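Local structure of SAS-6 (Leishmania major, 4CKM) at residues A[120-123]-A[124-128]. The protein probably builds the centre of the centriole and basal-body cartwheel by self-association, this chain being its N-terminal domain. Sequence-based numbering, arbitrary orientation.
Sequences RYLV and GMLRD
Tyr121 and Met125, one turn apart on helix 117-130, form a Met-aromatic contact. The thioether comes at the phenol obliquely: SD of Met125 stands 4.5 Å from the centroid of the Tyr121 ring, 47° off the ring normal. A bend at the last torsion (chi3 -63°) swings the terminal methyl back toward the helix start, placing Met125 CE 3.6 Å from Tyr121 CZ. Met125 CE also lies 4.0 Å from Leu122 CD1, so the methyl is shared by an aromatic and an aliphatic neighbour. Purely aliphatic packing follows on the next flank, where Leu122 and Leu126 run side by side in the same direction, Leu122 CG 4.0 Å from Leu126 CD1. Arg127, itself exposed, bends back at chi2 and chi3 so that one face of its guanidinium lies against CG1 of the buried Val123, with Arg127 NH2 3.3 Å from that methyl. The backbone N-H groups of Gly124, Met125, Leu126 and Arg127 donate to the carbonyls four residues earlier, from 2.8 Å for Arg127 N to Val123 O to 3.3 Å for Met125 N to Tyr121 O. Val123 and Leu126 rest on strands 39-50 and 57-70, joining the helix to the sheet of the SAS-6 N-terminal domain, while the Tyr121 ring stacks on Phe163 of the second subunit. With Met125 against its ring, Tyr121 links the intrachain apolar cluster to the subunit interface, consistent with a domain that self-associates.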
ATOM      1  N   ARG A 120     -16.623   7.111  -9.359  1.00 39.87           N
ATOM      2  CA  ARG A 120     -16.589   6.423 -10.655  1.00 42.01           C
ATOM      3  C   ARG A 120     -15.434   5.416 -10.766  1.00 41.11           C
ATOM      4  O   ARG A 120     -15.600   4.303 -11.275  1.00 40.13           O
ATOM      5  CB  ARG A 120     -16.493   7.434 -11.792  1.00 46.23           C
ATOM      6  CG  ARG A 120     -17.838   7.945 -12.287  1.00 53.77           C
ATOM      7  CD  ARG A 120     -18.226   9.308 -11.743  1.00 57.58           C
ATOM      8  NE  ARG A 120     -19.667   9.549 -11.887  1.00 62.79           N
ATOM      9  CZ  ARG A 120     -20.397  10.337 -11.093  1.00 62.67           C
ATOM     10  NH1 ARG A 120     -19.840  11.001 -10.080  1.00 64.38           N
ATOM     11  NH2 ARG A 120     -21.703  10.456 -11.306  1.00 63.99           N
ATOM     12  N   TYR A 121     -14.269   5.830 -10.297  1.00 39.12           N
ATOM     13  CA  TYR A 121     -13.081   5.002 -10.301  1.00 42.91           C
ATOM     14  C   TYR A 121     -13.316   3.785  -9.425  1.00 40.79           C
ATOM     15  O   TYR A 121     -13.021   2.654  -9.793  1.00 41.06           O
ATOM     16  CB  TYR A 121     -11.876   5.846  -9.833  1.00 48.82           C
ATOM     17  CG  TYR A 121     -10.768   5.130  -9.069  1.00 56.08           C
ATOM     18  CD1 TYR A 121     -10.007   4.126  -9.675  1.00 57.74           C
ATOM     19  CD2 TYR A 121     -10.440   5.501  -7.742  1.00 58.54           C
ATOM     20  CE1 TYR A 121      -8.975   3.494  -8.984  1.00 60.28           C
ATOM     21  CE2 TYR A 121      -9.421   4.867  -7.045  1.00 57.29           C
ATOM     22  CZ  TYR A 121      -8.688   3.872  -7.675  1.00 58.51           C
ATOM     23  OH  TYR A 121      -7.670   3.236  -7.028  1.00 56.96           O
ATOM     24  N   LEU A 122     -13.896   4.018  -8.269  1.00 40.19           N
ATOM     25  CA  LEU A 122     -14.113   2.958  -7.329  1.00 38.90           C
ATOM     26  C   LEU A 122     -15.078   1.954  -7.932  1.00 38.71           C
ATOM     27  O   LEU A 122     -14.855   0.742  -7.879  1.00 38.55           O
ATOM     28  CB  LEU A 122     -14.693   3.539  -6.052  1.00 41.56           C
ATOM     29  CG  LEU A 122     -14.735   2.621  -4.847  1.00 43.41           C
ATOM     30  CD1 LEU A 122     -13.326   2.203  -4.445  1.00 45.73           C
ATOM     31  CD2 LEU A 122     -15.437   3.353  -3.726  1.00 43.91           C
ATOM     32  N   VAL A 123     -16.148   2.471  -8.516  1.00 35.44           N
ATOM     33  CA  VAL A 123     -17.159   1.633  -9.143  1.00 38.27           C
ATOM     34  C   VAL A 123     -16.594   0.782 -10.308  1.00 37.90           C
ATOM     35  O   VAL A 123     -16.944  -0.382 -10.452  1.00 36.60           O
ATOM     36  CB  VAL A 123     -18.368   2.495  -9.575  1.00 38.49           C
ATOM     37  CG1 VAL A 123     -19.275   1.782 -10.562  1.00 37.59           C
ATOM     38  CG2 VAL A 123     -19.163   2.894  -8.337  1.00 39.80           C
ATOM     39  N   GLY A 124     -15.726   1.362 -11.122  1.00 35.70           N
ATOM     40  CA  GLY A 124     -15.108   0.624 -12.204  1.00 37.24           C
ATOM     41  C   GLY A 124     -14.396  -0.614 -11.681  1.00 38.24           C
ATOM     42  O   GLY A 124     -14.587  -1.705 -12.204  1.00 39.94           O
ATOM     43  N   MET A 125     -13.605  -0.436 -10.624  1.00 37.46           N
ATOM     44  CA  MET A 125     -12.925  -1.535  -9.989  1.00 36.02           C
ATOM     45  C   MET A 125     -13.889  -2.546  -9.411  1.00 35.97           C
ATOM     46  O   MET A 125     -13.715  -3.751  -9.594  1.00 37.30           O
ATOM     47  CB  MET A 125     -12.024  -1.038  -8.862  1.00 38.32           C
ATOM     48  CG  MET A 125     -10.866  -0.186  -9.327  1.00 40.97           C
ATOM     49  SD  MET A 125      -9.540  -0.042  -8.096  1.00 44.65           S
ATOM     50  CE  MET A 125     -10.423   0.787  -6.790  1.00 43.05           C
ATOM     51  N   LEU A 126     -14.889  -2.078  -8.681  1.00 35.17           N
ATOM     52  CA  LEU A 126     -15.750  -3.013  -7.985  1.00 36.52           C
ATOM     53  C   LEU A 126     -16.580  -3.794  -8.985  1.00 40.18           C
ATOM     54  O   LEU A 126     -16.758  -4.998  -8.826  1.00 40.99           O
ATOM     55  CB  LEU A 126     -16.640  -2.314  -6.970  1.00 35.27           C
ATOM     56  CG  LEU A 126     -15.907  -1.690  -5.788  1.00 35.85           C
ATOM     57  CD1 LEU A 126     -16.803  -0.752  -5.004  1.00 38.67           C
ATOM     58  CD2 LEU A 126     -15.385  -2.761  -4.860  1.00 36.75           C
ATOM     59  N   ARG A 127     -17.047  -3.115 -10.029  1.00 40.80           N
ATOM     60  CA  ARG A 127     -17.870  -3.755 -11.056  1.00 43.55           C
ATOM     61  C   ARG A 127     -17.068  -4.816 -11.810  1.00 41.68           C
ATOM     62  O   ARG A 127     -17.597  -5.867 -12.124  1.00 40.07           O
ATOM     63  CB  ARG A 127     -18.483  -2.708 -12.007  1.00 46.03           C
ATOM     64  CG  ARG A 127     -19.008  -3.251 -13.327  1.00 52.90           C
ATOM     65  CD  ARG A 127     -20.303  -2.597 -13.803  1.00 57.90           C
ATOM     66  NE  ARG A 127     -20.266  -1.130 -13.806  1.00 61.19           N
ATOM     67  CZ  ARG A 127     -21.161  -0.334 -13.217  1.00 62.73           C
ATOM     68  NH1 ARG A 127     -22.210  -0.829 -12.554  1.00 64.92           N
ATOM     69  NH2 ARG A 127     -21.012   0.980 -13.303  1.00 63.66           N
ATOM     70  N   ASP A 128     -15.797  -4.556 -12.082  1.00 41.44           N
ATOM     71  CA  ASP A 128     -14.971  -5.553 -12.743  1.00 44.36           C
ATOM     72  C   ASP A 128     -14.741  -6.787 -11.875  1.00 44.22           C
ATOM     73  O   ASP A 128     -14.729  -7.913 -12.355  1.00 45.31           O
ATOM     74  CB  ASP A 128     -13.654  -4.939 -13.200  1.00 47.96           C
ATOM     75  CG  ASP A 128     -13.857  -3.874 -14.285  1.00 54.23           C
ATOM     76  OD1 ASP A 128     -14.897  -3.912 -14.985  1.00 57.36           O
ATOM     77  OD2 ASP A 128     -12.982  -2.988 -14.440  1.00 61.18           O
TER